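Local coordinates for natterin-like protein (PDB 6IUL) that is a lamprey immune cytotoxin that probably forms membrane pores, joining a jacalin-like lectin domain, likely to recognise cell-surface sugars, to an aerolysin-type module, at residues N17-N22 / D136-I141; T7-G12 / Y115-G120; G39-G44 / G132-S137; A28-L33 / G122-V127. All coordinates share one frame; numbering follows the deposited sequence.

All four contacts lie in the jacalin-like domain, whose three sheets form a beta-prism, on the same side of the chain's centre. Contact 1 is the middle of the set: its centre is about 11 Å from that of contact 2 and about 12 Å from those of contacts 3 and 4. Ile11 N of contact 2 meets Met138 O of contact 1 at 3.0 Å, and Leu125 N of contact 4 meets Ile141 O at 2.8 Å, so strand 135-155 joins them. Contacts 1 and 3 share Asp136 and Ser137. Contacts 3 and 4, centres about 20 Å apart, tie strands 42-49 and 30-37 to the sheet of strands 124-131 and 135-155.

Contact 1: N17-N22 / D136-I141; sequences NAFSFN and DSMGFI
Phe19 and Met138 meet although their strands are not sheet neighbours: a Met-aromatic contact bridges two nearly parallel strands whose segment axes come no closer than 8.5 Å. In this jacalin-like beta-prism, strands 17-22 and 135-155 both pair antiparallel with strand 124-131, which separates them. That topology explains why their directions differ by only 22° and why the contact is carried mainly by side chains, with no backbone pairing between the two strands. Phe19 carries its CG between the backbone N and the carbonyl carbon (chi1 62°), and its ring reaches the methionine through CZ and CE1. The Met138 and Phe19 side chains cross at about a right angle, and the methionine bends at its last torsion. Its methyl CE comes within 3.4 Å of Phe19 CZ, while CG lies 3.8 Å from the same atom. The sulfur sits at the ring edge: Met138 SD is 5.5 Å from the Phe19 centroid and 84° off the ring normal. Phe19 CZ is also 4.0 Å from Ser137 O, and the ring stacks with Phe57 of strand 54-58, which ties this patch to the next sheet of the prism. Farther along, the strands draw together, with the alpha carbons of Asn22 and Ile141 7.4 Å apart. Here the amide of Asn22, whose OD1 accepts from Gln24 N, lies across the isoleucine side chain. Ile141 also touches Leu8 of strand 6-12; its CD1 methyl lies 3.8 Å from both CG and ND2 of Asn22.

Contact 2: T7-G12 / Y115-G120; sequences TLHIIG and YKIDVG
Thr7 OG1 is met by two waters, each of which also reaches Asp118 across the contact. The first lies 2.7 Å from Thr7 OG1 and donates to Asp118 O at 2.7 Å; the second, more distant at 3.3 Å from Thr7 OG1, donates to Asp118 OD2. A third water accepts from Asp118 N at 2.8 Å and bonds His9 ND1, so three waters bridge this end of the junction between two sheets of the beta-prism, where the segments 7-11 and 115-120 run in nearly opposite directions, 165° apart. Asp118 closes an Asx turn: its OD1 accepts from Gly120 N at 2.9 Å, from above the carboxylate plane, and forms a salt bridge with Lys172 of the second subunit. This loop therefore also belongs to the subunit interface, where Gly120 O accepts from the same lysine.

Toward the other end the contact becomes apolar. Ile117 CD1 approaches the His9 ring, closest to ND1 at 3.6 Å. Chi1 of -63° sets Tyr115 CG, the ring atom nearest Ile11 CD1, and the two side chains cross at about a right angle. The result is a CH-pi contact in which Ile11 CD1 sits over one ring face, 4.1 Å from the Tyr115 centroid and 23° off its normal, offset toward CG.

Contact 3: G39-G44 / G132-S137; sequences GWQVRG and GSDIDS
Gln41 CB stands 4.1 Å from Asp134 OD2. CG, set between the backbone N and the carbonyl carbon (chi1 75°), comes within 3.5 Å of that OD2. The chain then bends at chi2, which places CD 3.7 Å from Asp134 OD2, and crosses the aspartate at about a right angle. At the tip, NE2 spans the carboxylate with two weak hydrogen bonds: one to Asp134 OD1 at 3.4 Å and almost straight (178°), the other to OD2 at 3.2 Å and bent (125°). The other branch, OE1, turns back to accept from Trp40 N at 2.8 Å, which fixes the amide's orientation. Asp134 OD2 has a stronger partner in Arg88, a salt bridge that would help hold its charge.

Next to this pair, Ile135 N donates to Val42 O at 3.1 Å, and Asp134 CA makes a C-H...O contact with Arg43 O at 3.4 Å. Gly132 to Asp136 match the Gly-X-X-X-Asp pattern of sugar-binding loops in mannose-specific jacalin relatives, so a similar role is possible. Val42 and Ile135 both touch Leu89 of strand 89-96, placing the contact where strands 42-49, 135-155 and 89-96, one from each prism sheet, converge.

Contact 4: A28-L33 / G122-V127; sequences ATLQKL and GICLGV
Leu30 and Cys124 each hold their first side-chain branch anti to the backbone N: CG of Leu30 at chi1 176° and SG of Cys124 at 179°. The two side chains lie together, with Leu30 CB 3.8 Å from Cys124 CB and Leu30 CD2 3.9 Å from Cys124 SG. One backbone hydrogen bond fastens the pair, from Leu30 N to Cys124 O at 2.8 Å with an N-H...O angle of 161°. The same carbonyl oxygen is hemmed in by Thr29, whose CA and CB both lie 3.3 Å from Cys124 O. Thr29 CG2 rests 3.7 Å from Ile123 CG2, beside the start of strand 124-131, as the two side chains cross at a slant. Leu125 directs its CB bond away, yet its CD2 returns to within 3.4 Å of Ala28 O. The sulfur of Cys124 also receives a weak hydrogen bond from Gly126 N, 3.4 Å from SG.

Near its start strand 30-37 carries a classic bulge, with Gln31 and Lys32 both facing Trp48. Leu30 packs on Val47 of strand 42-49, and Cys124 on Phe140 and Phe142 of strand 135-155. The contact thus joins the starts of strands 30-37 and 124-131, from two different sheets, within the buried interior of a jacalin-like beta-prism.

Contact 1: N17-N22 / D136-I141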
loop_
_atom_site.group_PDB
_atom_site.type_symbol
_atom_site.label_atom_id
_atom_site.label_comp_id
_atom_site.label_asym_id
_atom_site.label_seq_id
_atom_site.Cartn_x
_atom_site.Cartn_y
_atom_site.Cartn_z
ATOM N N ASN A 17 47.411 11.138 9.751
ATOM C CA ASN A 17 47.134 9.777 10.130
ATOM C C ASN A 17 45.834 9.303 9.482
ATOM O O ASN A 17 44.841 10.070 9.400
ATOM C CB ASN A 17 46.950 9.704 11.652
ATOM C CG ASN A 17 48.213 10.082 12.396
ATOM O OD1 ASN A 17 49.312 9.826 11.916
ATOM N ND2 ASN A 17 48.066 10.694 13.556
ATOM N N ALA A 18 45.827 8.037 9.079
ATOM C CA ALA A 18 44.668 7.411 8.444
ATOM C C ALA A 18 43.465 7.397 9.350
ATOM O O ALA A 18 43.576 7.150 10.541
ATOM C CB ALA A 18 45.005 5.975 7.969
ATOM N N PHE A 19 42.302 7.692 8.763
ATOM C CA PHE A 19 41.005 7.462 9.423
ATOM C C PHE A 19 40.032 6.875 8.456
ATOM O O PHE A 19 40.170 7.056 7.234
ATOM C CB PHE A 19 40.463 8.758 10.041
ATOM C CG PHE A 19 40.190 9.877 9.040
ATOM C CD1 PHE A 19 38.990 9.926 8.363
ATOM C CD2 PHE A 19 41.135 10.851 8.775
ATOM C CE1 PHE A 19 38.732 10.922 7.447
ATOM C CE2 PHE A 19 40.903 11.848 7.858
ATOM C CZ PHE A 19 39.675 11.904 7.204
ATOM N N SER A 20 39.065 6.155 8.995
ATOM C CA SER A 20 37.944 5.621 8.228
ATOM C C SER A 20 36.701 5.594 9.082
ATOM O O SER A 20 36.717 5.044 10.148
ATOM C CB SER A 20 38.246 4.196 7.727
ATOM O OG SER A 20 37.310 3.780 6.730
ATOM N N PHE A 21 35.618 6.192 8.596
ATOM C CA PHE A 21 34.364 6.241 9.314
ATOM C C PHE A 21 33.359 5.746 8.289
ATOM O O PHE A 21 32.997 6.467 7.323
ATOM C CB PHE A 21 34.061 7.688 9.758
ATOM C CG PHE A 21 32.793 7.842 10.543
ATOM C CD1 PHE A 21 32.622 7.150 11.710
ATOM C CD2 PHE A 21 31.781 8.673 10.112
ATOM C CE1 PHE A 21 31.472 7.268 12.433
ATOM C CE2 PHE A 21 30.612 8.795 10.825
ATOM C CZ PHE A 21 30.466 8.119 11.996
ATOM N N ASN A 22 32.901 4.522 8.501
ATOM C CA ASN A 22 32.208 3.756 7.454
ATOM C C ASN A 22 31.022 3.015 8.026
ATOM O O ASN A 22 31.191 2.261 8.962
ATOM C CB ASN A 22 33.214 2.759 6.872
ATOM C CG ASN A 22 32.679 1.999 5.679
ATOM O OD1 ASN A 22 31.504 2.063 5.380
ATOM N ND2 ASN A 22 33.549 1.276 4.972
ATOM N N ASP A 136 44.398 16.438 5.798
ATOM C CA ASP A 136 45.423 16.273 4.766
ATOM C C ASP A 136 44.873 15.695 3.467
ATOM O O ASP A 136 45.240 16.118 2.382
ATOM C CB ASP A 136 46.521 15.357 5.301
ATOM C CG ASP A 136 47.298 15.981 6.451
ATOM O OD1 ASP A 136 46.835 15.812 7.612
ATOM O OD2 ASP A 136 48.369 16.604 6.160
ATOM N N SER A 137 43.994 14.710 3.598
ATOM C CA SER A 137 43.311 14.150 2.459
ATOM C C SER A 137 42.008 13.506 2.879
ATOM O O SER A 137 41.838 13.059 4.006
ATOM C CB SER A 137 44.243 13.166 1.729
ATOM O OG SER A 137 44.558 12.108 2.585
ATOM N N MET A 138 41.050 13.475 1.975
ATOM C CA MET A 138 39.790 12.776 2.272
ATOM C C MET A 138 39.053 12.406 1.011
ATOM O O MET A 138 39.207 13.075 -0.041
ATOM C CB MET A 138 38.877 13.625 3.130
ATOM C CG MET A 138 37.867 12.830 3.937
ATOM S SD MET A 138 36.679 13.844 4.827
ATOM C CE MET A 138 37.572 14.352 6.256
ATOM N N GLY A 139 38.240 11.335 1.128
ATOM C CA GLY A 139 37.278 11.011 0.110
ATOM C C GLY A 139 36.010 10.482 0.744
ATOM O O GLY A 139 35.968 10.139 1.930
ATOM N N PHE A 140 34.961 10.417 -0.056
ATOM C CA PHE A 140 33.658 9.893 0.400
ATOM C C PHE A 140 33.457 8.461 -0.097
ATOM O O PHE A 140 33.686 8.157 -1.275
ATOM C CB PHE A 140 32.534 10.792 -0.097
ATOM C CG PHE A 140 32.498 12.160 0.571
ATOM C CD1 PHE A 140 33.381 13.146 0.207
ATOM C CD2 PHE A 140 31.556 12.463 1.527
ATOM C CE1 PHE A 140 33.369 14.397 0.801
ATOM C CE2 PHE A 140 31.530 13.719 2.141
ATOM C CZ PHE A 140 32.431 14.685 1.776
ATOM N N ILE A 141 33.066 7.586 0.813
ATOM C CA ILE A 141 32.782 6.202 0.493
ATOM C C ILE A 141 31.374 6.091 -0.058
ATOM O O ILE A 141 30.433 6.385 0.638
ATOM C CB ILE A 141 32.863 5.295 1.727
ATOM C CG1 ILE A 141 34.257 5.374 2.332
ATOM C CG2 ILE A 141 32.649 3.832 1.343
ATOM C CD1 ILE A 141 34.369 4.767 3.710
#

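Contact 2: T7-G12 / Y115-G120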
loop_
_atom_site.group_PDB
_atom_site.type_symbol
_atom_site.label_atom_id
_atom_site.label_comp_id
_atom_site.label_asym_id
_atom_site.label_seq_id
_atom_site.Cartn_x
_atom_site.Cartn_y
_atom_site.Cartn_z
ATOM N N THR A 7 33.071 2.442 -3.717
ATOM C CA THR A 7 34.043 3.206 -4.465
ATOM C C THR A 7 34.458 4.399 -3.608
ATOM O O THR A 7 33.610 5.029 -2.925
ATOM C CB THR A 7 33.512 3.686 -5.842
ATOM O OG1 THR A 7 34.485 4.526 -6.460
ATOM C CG2 THR A 7 32.231 4.506 -5.743
ATOM N N LEU A 8 35.755 4.715 -3.654
ATOM C CA LEU A 8 36.367 5.711 -2.787
ATOM C C LEU A 8 37.523 6.388 -3.520
ATOM O O LEU A 8 38.476 5.692 -3.978
ATOM C CB LEU A 8 36.920 5.010 -1.565
ATOM C CG LEU A 8 37.775 5.862 -0.633
ATOM C CD1 LEU A 8 37.005 7.085 -0.089
ATOM C CD2 LEU A 8 38.242 4.955 0.501
ATOM N N HIS A 9 37.434 7.713 -3.672
ATOM C CA HIS A 9 38.457 8.482 -4.360
ATOM C C HIS A 9 38.925 9.618 -3.431
ATOM O O HIS A 9 38.227 10.594 -3.213
ATOM C CB HIS A 9 37.900 9.014 -5.681
ATOM C CG HIS A 9 38.918 9.664 -6.560
ATOM N ND1 HIS A 9 38.607 10.125 -7.829
ATOM C CD2 HIS A 9 40.223 9.961 -6.358
ATOM C CE1 HIS A 9 39.684 10.676 -8.368
ATOM N NE2 HIS A 9 40.677 10.583 -7.501
ATOM N N ILE A 10 40.135 9.466 -2.902
ATOM C CA ILE A 10 40.732 10.392 -1.914
ATOM C C ILE A 10 41.530 11.501 -2.597
ATOM O O ILE A 10 42.329 11.247 -3.483
ATOM C CB ILE A 10 41.636 9.629 -0.961
ATOM C CG1 ILE A 10 40.803 8.597 -0.193
ATOM C CG2 ILE A 10 42.366 10.570 -0.009
ATOM C CD1 ILE A 10 41.649 7.716 0.722
ATOM N N ILE A 11 41.276 12.743 -2.207
ATOM C CA ILE A 11 41.976 13.911 -2.744
ATOM C C ILE A 11 42.697 14.676 -1.628
ATOM O O ILE A 11 42.165 14.825 -0.520
ATOM C CB ILE A 11 41.008 14.848 -3.464
ATOM C CG1 ILE A 11 40.627 14.242 -4.817
ATOM C CG2 ILE A 11 41.619 16.244 -3.708
ATOM C CD1 ILE A 11 41.768 13.936 -5.784
ATOM N N GLY A 12 43.912 15.150 -1.912
ATOM C CA GLY A 12 44.682 15.931 -0.952
ATOM C C GLY A 12 46.181 15.673 -0.941
ATOM O O GLY A 12 46.766 15.383 -1.974
ATOM N N TYR A 115 38.446 17.966 -9.137
ATOM C CA TYR A 115 38.366 16.522 -9.330
ATOM C C TYR A 115 36.917 16.110 -9.129
ATOM O O TYR A 115 36.378 16.123 -8.010
ATOM C CB TYR A 115 39.290 15.806 -8.371
ATOM C CG TYR A 115 40.722 16.187 -8.641
ATOM C CD1 TYR A 115 41.468 15.542 -9.639
ATOM C CD2 TYR A 115 41.316 17.210 -7.934
ATOM C CE1 TYR A 115 42.781 15.918 -9.900
ATOM C CE2 TYR A 115 42.633 17.597 -8.187
ATOM C CZ TYR A 115 43.357 16.961 -9.167
ATOM O OH TYR A 115 44.649 17.337 -9.401
ATOM N N LYS A 116 36.283 15.796 -10.251
ATOM C CA LYS A 116 34.909 15.378 -10.266
ATOM C C LYS A 116 34.884 13.899 -9.963
ATOM O O LYS A 116 35.510 13.138 -10.645
ATOM C CB LYS A 116 34.263 15.711 -11.598
ATOM C CG LYS A 116 34.139 17.206 -11.871
ATOM C CD LYS A 116 33.360 17.425 -13.166
ATOM C CE LYS A 116 32.647 18.758 -13.295
ATOM N NZ LYS A 116 33.544 19.925 -13.479
ATOM N N ILE A 117 34.168 13.534 -8.908
ATOM C CA ILE A 117 34.236 12.218 -8.349
ATOM C C ILE A 117 33.063 11.336 -8.872
ATOM O O ILE A 117 31.918 11.811 -9.048
ATOM C CB ILE A 117 34.115 12.327 -6.812
ATOM C CG1 ILE A 117 35.181 13.280 -6.261
ATOM C CG2 ILE A 117 34.198 10.960 -6.141
ATOM C CD1 ILE A 117 36.639 12.876 -6.499
ATOM N N ASP A 118 33.367 10.062 -9.069
ATOM C CA ASP A 118 32.365 9.064 -9.334
ATOM C C ASP A 118 31.591 8.720 -8.026
ATOM O O ASP A 118 32.098 8.030 -7.159
ATOM C CB ASP A 118 33.027 7.812 -9.879
ATOM C CG ASP A 118 31.992 6.707 -10.280
ATOM O OD1 ASP A 118 30.801 6.903 -10.007
ATOM O OD2 ASP A 118 32.372 5.621 -10.794
ATOM N N VAL A 119 30.359 9.178 -7.925
ATOM C CA VAL A 119 29.563 8.948 -6.752
ATOM C C VAL A 119 28.825 7.615 -6.713
ATOM O O VAL A 119 28.083 7.339 -5.794
ATOM C CB VAL A 119 28.523 10.065 -6.544
ATOM C CG1 VAL A 119 29.200 11.433 -6.581
ATOM C CG2 VAL A 119 27.422 10.000 -7.580
ATOM N N GLY A 120 29.044 6.771 -7.695
ATOM C CA GLY A 120 28.375 5.484 -7.750
ATOM C C GLY A 120 26.873 5.607 -7.794
ATOM O O GLY A 120 26.341 6.176 -8.730
HETATM O O HOH W 1 34.417 7.201 -6.097
HETATM O O HOH W 2 34.382 4.474 -9.727
HETATM O O HOH W 3 35.827 8.880 -8.703
#

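Contact 3: G39-G44 / G132-S137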
loop_
_atom_site.group_PDB
_atom_site.type_symbol
_atom_site.label_atom_id
_atom_site.label_comp_id
_atom_site.label_asym_id
_atom_site.label_seq_id
_atom_site.Cartn_x
_atom_site.Cartn_y
_atom_site.Cartn_z
ATOM N N GLY A 39 42.401 29.149 6.223
ATOM C CA GLY A 39 42.907 29.891 5.132
ATOM C C GLY A 39 43.386 29.090 3.954
ATOM O O GLY A 39 43.102 29.436 2.818
ATOM N N TRP A 40 44.073 28.009 4.216
ATOM C CA TRP A 40 44.724 27.240 3.152
ATOM C C TRP A 40 44.377 25.740 3.268
ATOM O O TRP A 40 45.122 24.850 2.823
ATOM C CB TRP A 40 46.273 27.468 3.154
ATOM C CG TRP A 40 46.926 27.304 4.531
ATOM C CD1 TRP A 40 46.913 28.228 5.579
ATOM C CD2 TRP A 40 47.725 26.204 4.987
ATOM N NE1 TRP A 40 47.622 27.726 6.644
ATOM C CE2 TRP A 40 48.157 26.511 6.308
ATOM C CE3 TRP A 40 48.126 24.995 4.406
ATOM C CZ2 TRP A 40 48.920 25.618 7.084
ATOM C CZ3 TRP A 40 48.908 24.106 5.163
ATOM C CH2 TRP A 40 49.305 24.431 6.498
ATOM N N GLN A 41 43.241 25.443 3.866
ATOM C CA GLN A 41 42.866 24.050 4.079
ATOM C C GLN A 41 41.417 23.895 4.523
ATOM O O GLN A 41 40.781 24.874 4.974
ATOM C CB GLN A 41 43.786 23.385 5.128
ATOM C CG GLN A 41 43.503 23.806 6.546
ATOM C CD GLN A 41 44.201 25.114 6.964
ATOM O OE1 GLN A 41 44.202 26.091 6.267
ATOM N NE2 GLN A 41 44.704 25.120 8.139
ATOM N N VAL A 42 40.899 22.670 4.352
ATOM C CA VAL A 42 39.799 22.199 5.168
ATOM C C VAL A 42 40.415 21.782 6.504
ATOM O O VAL A 42 41.302 20.937 6.515
ATOM C CB VAL A 42 39.085 20.998 4.520
ATOM C CG1 VAL A 42 38.110 20.335 5.524
ATOM C CG2 VAL A 42 38.385 21.451 3.250
ATOM N N ARG A 43 39.955 22.400 7.608
ATOM C CA ARG A 43 40.506 22.145 8.923
ATOM C C ARG A 43 39.966 20.878 9.558
ATOM O O ARG A 43 40.677 20.164 10.278
ATOM C CB ARG A 43 40.202 23.322 9.850
ATOM C CG ARG A 43 41.119 24.523 9.685
ATOM C CD ARG A 43 41.926 24.548 11.013
ATOM N NE ARG A 43 41.184 25.330 11.981
ATOM C CZ ARG A 43 41.572 25.628 13.232
ATOM N NH1 ARG A 43 42.658 25.138 13.793
ATOM N NH2 ARG A 43 40.851 26.480 13.933
ATOM N N GLY A 44 38.682 20.637 9.335
ATOM C CA GLY A 44 38.040 19.553 10.040
ATOM C C GLY A 44 36.684 19.192 9.478
ATOM O O GLY A 44 36.046 19.974 8.784
ATOM N N GLY A 132 45.444 15.399 10.557
ATOM C CA GLY A 132 46.283 15.711 11.727
ATOM C C GLY A 132 45.661 16.902 12.403
ATOM O O GLY A 132 44.586 16.804 12.973
ATOM N N SER A 133 46.329 18.041 12.295
ATOM C CA SER A 133 45.736 19.302 12.719
ATOM C C SER A 133 44.605 19.647 11.745
ATOM O O SER A 133 43.556 20.132 12.166
ATOM C CB SER A 133 46.768 20.425 12.722
ATOM O OG SER A 133 47.642 20.236 13.814
ATOM N N ASP A 134 44.829 19.336 10.463
ATOM C CA ASP A 134 43.880 19.590 9.411
ATOM C C ASP A 134 43.434 18.282 8.723
ATOM O O ASP A 134 43.847 17.183 9.129
ATOM C CB ASP A 134 44.498 20.507 8.358
ATOM C CG ASP A 134 45.127 21.757 8.925
ATOM O OD1 ASP A 134 44.680 22.254 9.977
ATOM O OD2 ASP A 134 46.094 22.213 8.266
ATOM N N ILE A 135 42.615 18.415 7.663
ATOM C CA ILE A 135 42.360 17.299 6.782
ATOM C C ILE A 135 43.382 17.274 5.639
ATOM O O ILE A 135 43.281 17.999 4.640
ATOM C CB ILE A 135 40.931 17.349 6.223
ATOM C CG1 ILE A 135 39.886 17.443 7.355
ATOM C CG2 ILE A 135 40.687 16.161 5.320
ATOM C CD1 ILE A 135 39.897 16.282 8.312
ATOM N N ASP A 136 44.398 16.438 5.798
ATOM C CA ASP A 136 45.423 16.273 4.766
ATOM C C ASP A 136 44.873 15.695 3.467
ATOM O O ASP A 136 45.240 16.118 2.382
ATOM C CB ASP A 136 46.521 15.357 5.301
ATOM C CG ASP A 136 47.298 15.981 6.451
ATOM O OD1 ASP A 136 46.835 15.812 7.612
ATOM O OD2 ASP A 136 48.369 16.604 6.160
ATOM N N SER A 137 43.994 14.710 3.598
ATOM C CA SER A 137 43.311 14.150 2.459
ATOM C C SER A 137 42.008 13.506 2.879
ATOM O O SER A 137 41.838 13.059 4.006
ATOM C CB SER A 137 44.243 13.166 1.729
ATOM O OG SER A 137 44.558 12.108 2.585
#

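Contact 4: A28-L33 / G122-V127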
loop_
_atom_site.group_PDB
_atom_site.type_symbol
_atom_site.label_atom_id
_atom_site.label_comp_id
_atom_site.label_asym_id
_atom_site.label_seq_id
_atom_site.Cartn_x
_atom_site.Cartn_y
_atom_site.Cartn_z
ATOM N N ALA A 28 24.457 1.619 7.384
ATOM C CA ALA A 28 24.137 2.959 7.842
ATOM C C ALA A 28 24.792 3.951 6.880
ATOM O O ALA A 28 25.900 3.717 6.426
ATOM C CB ALA A 28 24.632 3.184 9.261
ATOM N N THR A 29 24.101 5.043 6.584
ATOM C CA THR A 29 24.522 5.951 5.571
ATOM C C THR A 29 24.678 7.381 6.092
ATOM O O THR A 29 24.309 7.722 7.189
ATOM C CB THR A 29 23.513 5.949 4.402
ATOM O OG1 THR A 29 22.214 6.305 4.854
ATOM C CG2 THR A 29 23.447 4.577 3.755
ATOM N N LEU A 30 25.258 8.225 5.267
ATOM C CA LEU A 30 25.542 9.595 5.630
ATOM C C LEU A 30 24.250 10.362 5.827
ATOM O O LEU A 30 23.449 10.422 4.917
ATOM C CB LEU A 30 26.382 10.260 4.531
ATOM C CG LEU A 30 26.683 11.744 4.740
ATOM C CD1 LEU A 30 27.581 11.941 5.965
ATOM C CD2 LEU A 30 27.314 12.354 3.483
ATOM N N GLN A 31 24.080 10.961 7.006
ATOM C CA GLN A 31 22.911 11.760 7.324
ATOM C C GLN A 31 23.237 13.246 7.370
ATOM O O GLN A 31 22.446 14.080 6.906
ATOM C CB GLN A 31 22.287 11.343 8.664
ATOM C CG GLN A 31 21.052 12.186 8.955
ATOM C CD GLN A 31 20.104 11.658 10.000
ATOM O OE1 GLN A 31 20.264 10.560 10.542
ATOM N NE2 GLN A 31 19.137 12.507 10.349
ATOM N N LYS A 32 24.398 13.573 7.927
ATOM C CA LYS A 32 24.762 14.933 8.136
ATOM C C LYS A 32 26.284 15.121 8.088
ATOM O O LYS A 32 27.034 14.295 8.565
ATOM C CB LYS A 32 24.224 15.376 9.493
ATOM C CG LYS A 32 24.370 16.857 9.831
ATOM C CD LYS A 32 23.771 17.113 11.236
ATOM C CE LYS A 32 23.865 18.555 11.645
ATOM N NZ LYS A 32 23.057 18.802 12.889
ATOM N N LEU A 33 26.717 16.269 7.574
ATOM C CA LEU A 33 28.117 16.627 7.501
ATOM C C LEU A 33 28.304 18.067 7.943
ATOM O O LEU A 33 27.495 18.943 7.629
ATOM C CB LEU A 33 28.553 16.542 6.064
ATOM C CG LEU A 33 29.931 16.993 5.693
ATOM C CD1 LEU A 33 30.917 16.094 6.389
ATOM C CD2 LEU A 33 30.210 16.979 4.178
ATOM N N GLY A 122 25.405 7.330 -5.471
ATOM C CA GLY A 122 25.121 8.558 -4.737
ATOM C C GLY A 122 24.761 8.341 -3.281
ATOM O O GLY A 122 24.445 9.288 -2.579
ATOM N N ILE A 123 24.780 7.084 -2.825
ATOM C CA ILE A 123 24.466 6.785 -1.446
ATOM C C ILE A 123 25.777 6.643 -0.713
ATOM O O ILE A 123 26.552 5.737 -0.990
ATOM C CB ILE A 123 23.684 5.455 -1.309
ATOM C CG1 ILE A 123 22.418 5.403 -2.175
ATOM C CG2 ILE A 123 23.376 5.170 0.125
ATOM C CD1 ILE A 123 21.450 6.454 -1.836
ATOM N N CYS A 124 26.021 7.521 0.241
ATOM C CA CYS A 124 27.282 7.598 0.894
ATOM C C CYS A 124 27.309 6.847 2.223
ATOM O O CYS A 124 26.348 6.945 3.001
ATOM C CB CYS A 124 27.661 9.054 1.114
ATOM S SG CYS A 124 29.243 9.331 1.967
ATOM N N LEU A 125 28.380 6.067 2.457
ATOM C CA LEU A 125 28.529 5.287 3.683
ATOM C C LEU A 125 29.442 5.951 4.703
ATOM O O LEU A 125 29.568 5.452 5.829
ATOM C CB LEU A 125 29.100 3.904 3.387
ATOM C CG LEU A 125 28.216 2.898 2.635
ATOM C CD1 LEU A 125 29.044 1.728 2.166
ATOM C CD2 LEU A 125 27.049 2.468 3.501
ATOM N N GLY A 126 30.084 7.058 4.356
ATOM C CA GLY A 126 30.969 7.743 5.295
ATOM C C GLY A 126 32.180 8.336 4.564
ATOM O O GLY A 126 32.129 8.627 3.342
ATOM N N VAL A 127 33.291 8.487 5.291
ATOM C CA VAL A 127 34.510 9.111 4.748
ATOM C C VAL A 127 35.763 8.359 5.113
ATOM O O VAL A 127 35.765 7.577 6.032
ATOM C CB VAL A 127 34.692 10.543 5.259
ATOM C CG1 VAL A 127 33.538 11.418 4.793
ATOM C CG2 VAL A 127 34.804 10.553 6.787
#